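Local atomic coordinates of MmoQ (Methylococcus capsulatus, PDB entry 3P3Q), a protein that probably makes cyclic di-GMP from two GTP as a multidomain response regulator, of which this piece holds the HDOD domain. Residues A[58-63]-A[183-188]; A[109-114]-A[127-132]. The protein carries 4 engineered substitutions. All blocks are in the same frame, centred on the assembly; numbering follows the deposited sequence.

Interaction 1: residues A[58-63]-A[183-188]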
# COMPACT_ATOMS: atom_id res chain seq x y z
N PRO A 58 -7.65 -7.50 -14.19
CA PRO A 58 -6.49 -6.68 -13.86
C PRO A 58 -5.42 -7.41 -13.06
O PRO A 58 -5.74 -8.34 -12.31
CB PRO A 58 -7.11 -5.58 -13.00
CG PRO A 58 -8.23 -6.26 -12.31
CD PRO A 58 -8.81 -7.18 -13.34
N VAL A 59 -4.16 -7.00 -13.23
CA VAL A 59 -3.10 -7.50 -12.36
C VAL A 59 -3.23 -6.83 -11.00
O VAL A 59 -3.69 -5.69 -10.91
CB VAL A 59 -1.68 -7.29 -12.96
CG1 VAL A 59 -1.45 -8.24 -14.11
CG2 VAL A 59 -1.48 -5.86 -13.40
N ALA A 60 -2.85 -7.54 -9.94
CA ALA A 60 -3.00 -7.02 -8.59
C ALA A 60 -1.78 -7.40 -7.76
O ALA A 60 -1.84 -7.44 -6.53
CB ALA A 60 -4.26 -7.54 -7.93
N SER A 61 -0.69 -7.70 -8.47
CA SER A 61 0.58 -7.95 -7.84
C SER A 61 1.65 -7.47 -8.80
O SER A 61 1.42 -7.48 -10.01
CB SER A 61 0.78 -9.45 -7.52
OG SER A 61 1.16 -10.17 -8.68
N VAL A 62 2.80 -7.08 -8.26
CA VAL A 62 3.95 -6.63 -9.03
C VAL A 62 4.49 -7.73 -9.94
O VAL A 62 4.70 -7.51 -11.13
CB VAL A 62 5.09 -6.09 -8.10
CG1 VAL A 62 6.34 -5.79 -8.89
CG2 VAL A 62 4.64 -4.83 -7.41
N ILE A 63 4.70 -8.93 -9.38
CA ILE A 63 5.27 -10.01 -10.18
C ILE A 63 4.40 -10.25 -11.40
O ILE A 63 4.89 -10.44 -12.51
CB ILE A 63 5.53 -11.32 -9.37
CG1 ILE A 63 6.20 -12.39 -10.26
CG2 ILE A 63 4.24 -11.85 -8.74
CD1 ILE A 63 7.49 -11.91 -10.98
N TRP A 183 -5.79 2.84 -10.59
CA TRP A 183 -4.73 1.89 -10.88
C TRP A 183 -5.28 0.55 -11.30
O TRP A 183 -4.52 -0.41 -11.45
CB TRP A 183 -3.80 1.72 -9.67
CG TRP A 183 -3.19 3.02 -9.28
CD1 TRP A 183 -3.12 4.15 -10.04
CD2 TRP A 183 -2.58 3.34 -8.03
NE1 TRP A 183 -2.48 5.14 -9.36
CE2 TRP A 183 -2.15 4.67 -8.11
CE3 TRP A 183 -2.36 2.63 -6.85
CZ2 TRP A 183 -1.51 5.31 -7.06
CZ3 TRP A 183 -1.71 3.26 -5.81
CH2 TRP A 183 -1.30 4.59 -5.92
N GLY A 184 -6.60 0.48 -11.46
CA GLY A 184 -7.26 -0.71 -11.97
C GLY A 184 -7.39 -1.86 -10.98
O GLY A 184 -7.62 -3.01 -11.38
N PHE A 185 -7.26 -1.58 -9.69
CA PHE A 185 -7.56 -2.61 -8.70
C PHE A 185 -8.99 -3.14 -8.81
O PHE A 185 -9.93 -2.37 -9.05
CB PHE A 185 -7.30 -2.10 -7.28
CG PHE A 185 -6.09 -2.71 -6.65
CD1 PHE A 185 -6.20 -3.89 -5.91
CD2 PHE A 185 -4.84 -2.14 -6.82
CE1 PHE A 185 -5.08 -4.47 -5.34
CE2 PHE A 185 -3.71 -2.73 -6.25
CZ PHE A 185 -3.84 -3.89 -5.51
N PRO A 186 -9.14 -4.47 -8.65
CA PRO A 186 -10.42 -5.20 -8.68
C PRO A 186 -11.44 -4.61 -7.71
O PRO A 186 -11.10 -4.28 -6.58
CB PRO A 186 -10.03 -6.62 -8.26
CG PRO A 186 -8.60 -6.53 -7.76
CD PRO A 186 -8.00 -5.38 -8.49
N GLN A 187 -12.68 -4.50 -8.16
CA GLN A 187 -13.73 -3.81 -7.41
C GLN A 187 -13.93 -4.38 -6.02
O GLN A 187 -14.23 -3.66 -5.07
CB GLN A 187 -15.05 -3.87 -8.16
CG GLN A 187 -16.08 -2.91 -7.60
CD GLN A 187 -15.49 -1.53 -7.39
OE1 GLN A 187 -15.24 -1.11 -6.26
NE2 GLN A 187 -15.25 -0.82 -8.49
N VAL A 188 -13.79 -5.69 -5.90
CA VAL A 188 -13.95 -6.36 -4.63
C VAL A 188 -12.94 -5.89 -3.58
O VAL A 188 -13.26 -5.80 -2.40
CB VAL A 188 -13.82 -7.87 -4.80
CG1 VAL A 188 -13.79 -8.55 -3.45
CG2 VAL A 188 -14.97 -8.39 -5.68

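Interaction 2: residues A[109-114]-A[127-132]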
# COMPACT_ATOMS: atom_id res chain seq x y z
N VAL A 109 2.42 -7.75 4.61
CA VAL A 109 2.89 -9.06 5.03
C VAL A 109 1.83 -9.78 5.87
O VAL A 109 1.48 -10.93 5.59
CB VAL A 109 4.16 -8.93 5.88
CG1 VAL A 109 4.52 -10.27 6.52
CG2 VAL A 109 5.31 -8.37 5.03
N ALA A 110 1.31 -9.10 6.89
CA ALA A 110 0.24 -9.67 7.71
C ALA A 110 -0.93 -10.18 6.85
O ALA A 110 -1.33 -11.34 6.95
CB ALA A 110 -0.25 -8.65 8.74
N LEU A 111 -1.47 -9.30 6.00
CA LEU A 111 -2.66 -9.63 5.22
C LEU A 111 -2.41 -10.78 4.26
O LEU A 111 -3.32 -11.56 3.93
CB LEU A 111 -3.16 -8.40 4.47
CG LEU A 111 -4.54 -8.57 3.84
CD1 LEU A 111 -5.57 -8.94 4.90
CD2 LEU A 111 -4.95 -7.31 3.08
N GLN A 112 -1.17 -10.88 3.79
CA GLN A 112 -0.79 -11.98 2.92
C GLN A 112 -0.88 -13.29 3.69
O GLN A 112 -1.45 -14.27 3.21
CB GLN A 112 0.62 -11.78 2.38
CG GLN A 112 1.08 -12.91 1.47
CD GLN A 112 2.38 -12.58 0.77
OE1 GLN A 112 3.37 -12.22 1.40
NE2 GLN A 112 2.37 -12.69 -0.56
N SER A 113 -0.31 -13.29 4.90
CA SER A 113 -0.35 -14.45 5.79
C SER A 113 -1.79 -14.86 6.08
O SER A 113 -2.13 -16.05 6.04
CB SER A 113 0.35 -14.14 7.11
OG SER A 113 1.75 -14.03 6.94
N ILE A 114 -2.61 -13.87 6.39
CA ILE A 114 -3.99 -14.11 6.81
C ILE A 114 -4.82 -14.81 5.73
O ILE A 114 -5.54 -15.77 6.00
CB ILE A 114 -4.66 -12.80 7.28
CG1 ILE A 114 -3.91 -12.24 8.51
CG2 ILE A 114 -6.13 -13.02 7.58
CD1 ILE A 114 -4.44 -10.92 9.05
N PHE A 127 -1.54 -9.11 -0.41
CA PHE A 127 -0.31 -8.42 -0.06
C PHE A 127 -0.36 -6.97 -0.57
O PHE A 127 -0.15 -6.01 0.18
CB PHE A 127 0.91 -9.14 -0.65
CG PHE A 127 2.19 -8.41 -0.42
CD1 PHE A 127 2.61 -7.41 -1.30
CD2 PHE A 127 2.98 -8.69 0.69
CE1 PHE A 127 3.79 -6.70 -1.08
CE2 PHE A 127 4.17 -7.99 0.92
CZ PHE A 127 4.58 -7.00 0.04
N THR A 128 -0.67 -6.82 -1.85
CA THR A 128 -0.71 -5.53 -2.52
C THR A 128 -1.76 -4.58 -1.94
O THR A 128 -1.46 -3.43 -1.64
CB THR A 128 -0.95 -5.70 -4.02
OG1 THR A 128 -0.09 -6.74 -4.54
CG2 THR A 128 -0.68 -4.39 -4.75
N LEU A 129 -2.98 -5.06 -1.78
CA LEU A 129 -3.99 -4.22 -1.16
C LEU A 129 -3.54 -3.72 0.21
O LEU A 129 -3.67 -2.53 0.52
CB LEU A 129 -5.31 -4.96 -1.00
CG LEU A 129 -6.23 -4.08 -0.15
CD1 LEU A 129 -6.81 -2.96 -1.00
CD2 LEU A 129 -7.32 -4.89 0.51
N GLY A 130 -3.01 -4.63 1.02
CA GLY A 130 -2.52 -4.29 2.34
C GLY A 130 -1.51 -3.16 2.27
O GLY A 130 -1.66 -2.14 2.94
N LEU A 131 -0.49 -3.34 1.44
CA LEU A 131 0.54 -2.32 1.22
C LEU A 131 -0.05 -0.94 0.88
O LEU A 131 0.36 0.08 1.41
CB LEU A 131 1.47 -2.78 0.10
CG LEU A 131 2.62 -1.87 -0.27
CD1 LEU A 131 3.70 -2.02 0.78
CD2 LEU A 131 3.18 -2.22 -1.64
N LEU A 132 -1.04 -0.93 0.01
CA LEU A 132 -1.57 0.31 -0.54
C LEU A 132 -2.78 0.84 0.21
O LEU A 132 -3.35 1.86 -0.18
CB LEU A 132 -1.97 0.08 -2.00
CG LEU A 132 -0.95 0.36 -3.12
CD1 LEU A 132 0.46 0.73 -2.64
CD2 LEU A 132 -0.92 -0.79 -4.09

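Interaction 1: residues A[58-63]-A[183-188]
Phe185 has a chi1 of -108°, off the usual staggered values, and with it the ring reaches back toward Ala60 although the CB of Phe185 itself points away from residues 58-63. Its CE1 ends 4.1 Å from CB of Ala60, the methyl meeting the ring obliquely. One residue earlier, the positive phi of Gly184, 76°, turns the backbone, and the carbonyl oxygen at this bend meets the ring of Pro58. There Gly184 O lies 3.1 Å from Pro58 CB, a close approach for an oxygen and an aliphatic carbon, and 3.4 Å from Pro58 CG. The second proline completes the patch: CG of Pro58 and CD of Pro186 stand 3.9 Å apart, their rings set at a slant to one another, while Ala60 CB lies 4.4 Å from the same CD. No hydrogen bond joins the two segments directly, so this is packing of a methyl, two proline rings, an aromatic ring and one carbonyl oxygen. A polar link is supplied by Asn49 of helix 38-49, whose ND2 bonds Trp183 O and whose OD1 accepts from Val59 N, tying both backbones to one amide. The example illustrates how loops meet where helices begin and end in the all-helical HDOD domain: Ser61 is the N-cap of helix 62-69, its OG bonded to Asp64 N, Pro186 holds the N-cap position of helix 187-196, and Gly184 is the C-prime residue of the Schellman motif that closes helix 172-182.

Interaction 2: residues A[109-114]-A[127-132]
A helical hairpin brings Gln112 and Leu111 of helix 97-116 against Phe127 and Gly130 of helix 123-132, successive helices of the chain, joined by a short connection that is partly unmodelled. The two segments run nearly antiparallel, at 150° between their directions, and their axes come within 7.7 Å. Such a close approach fits the presence of Gly130, which has no side chain on the facing surface. Leu111 uses this place: its CD2 lies 3.9 Å from Gly130 N and equally near the alpha carbon, and the same methyl also meets CD2 of Leu129 at 4.3 Å. Gln112 carries the other half of the contact. Its CG is anti to the backbone N (chi1 179°) and the chain stays extended, which lays the terminal amide along the start of the Phe127 side chain. OE1 sits 3.6 Å from Phe127 CD2, NE2 is 3.8 Å from Phe127 CB, and the amide and ring planes are inclined by 41°, a slanting contact without a hydrogen bond. Further along the ring, Phe127 CE2 touches Val109 CG2 at 4.3 Å. Cutting Gln112 back to an alanine would remove the amide and is likely to open a gap beside CB and CD2 of Phe127, leaving the ring less firmly held. Around the pair, Leu105 and Ala108 of helix 97-116 also pack on Phe127, and Arg107 NE bonds Gly130 O, a polar tie between the same two helices. Helix 207-224 covers the leucine side, with Ala217 against Leu111 and Phe210 against Leu129, while Leu131 meets Thr41 of helix 38-49.

Helix 123-132 connects the two contacts, whose centres are about 13 Å apart. The face of this helix turned to helix 97-116 carries Phe127 and Gly130, whereas Thr128 turns to interaction 1: its OG1 lies 2.7 Å from Ala60 O, a probable hydrogen bond, and its CG2 is 3.3 Å from Phe185 CZ. In sequence, both segments of interaction 2 fall between 58-63 and 183-188, so a local hairpin is packed against a junction of distant loops. All four segments belong to the HDOD domain. The predicted cyclase chemistry is that of a GGDEF domain, elsewhere in the full-length protein, and these contacts are best read as the packing of a helical domain.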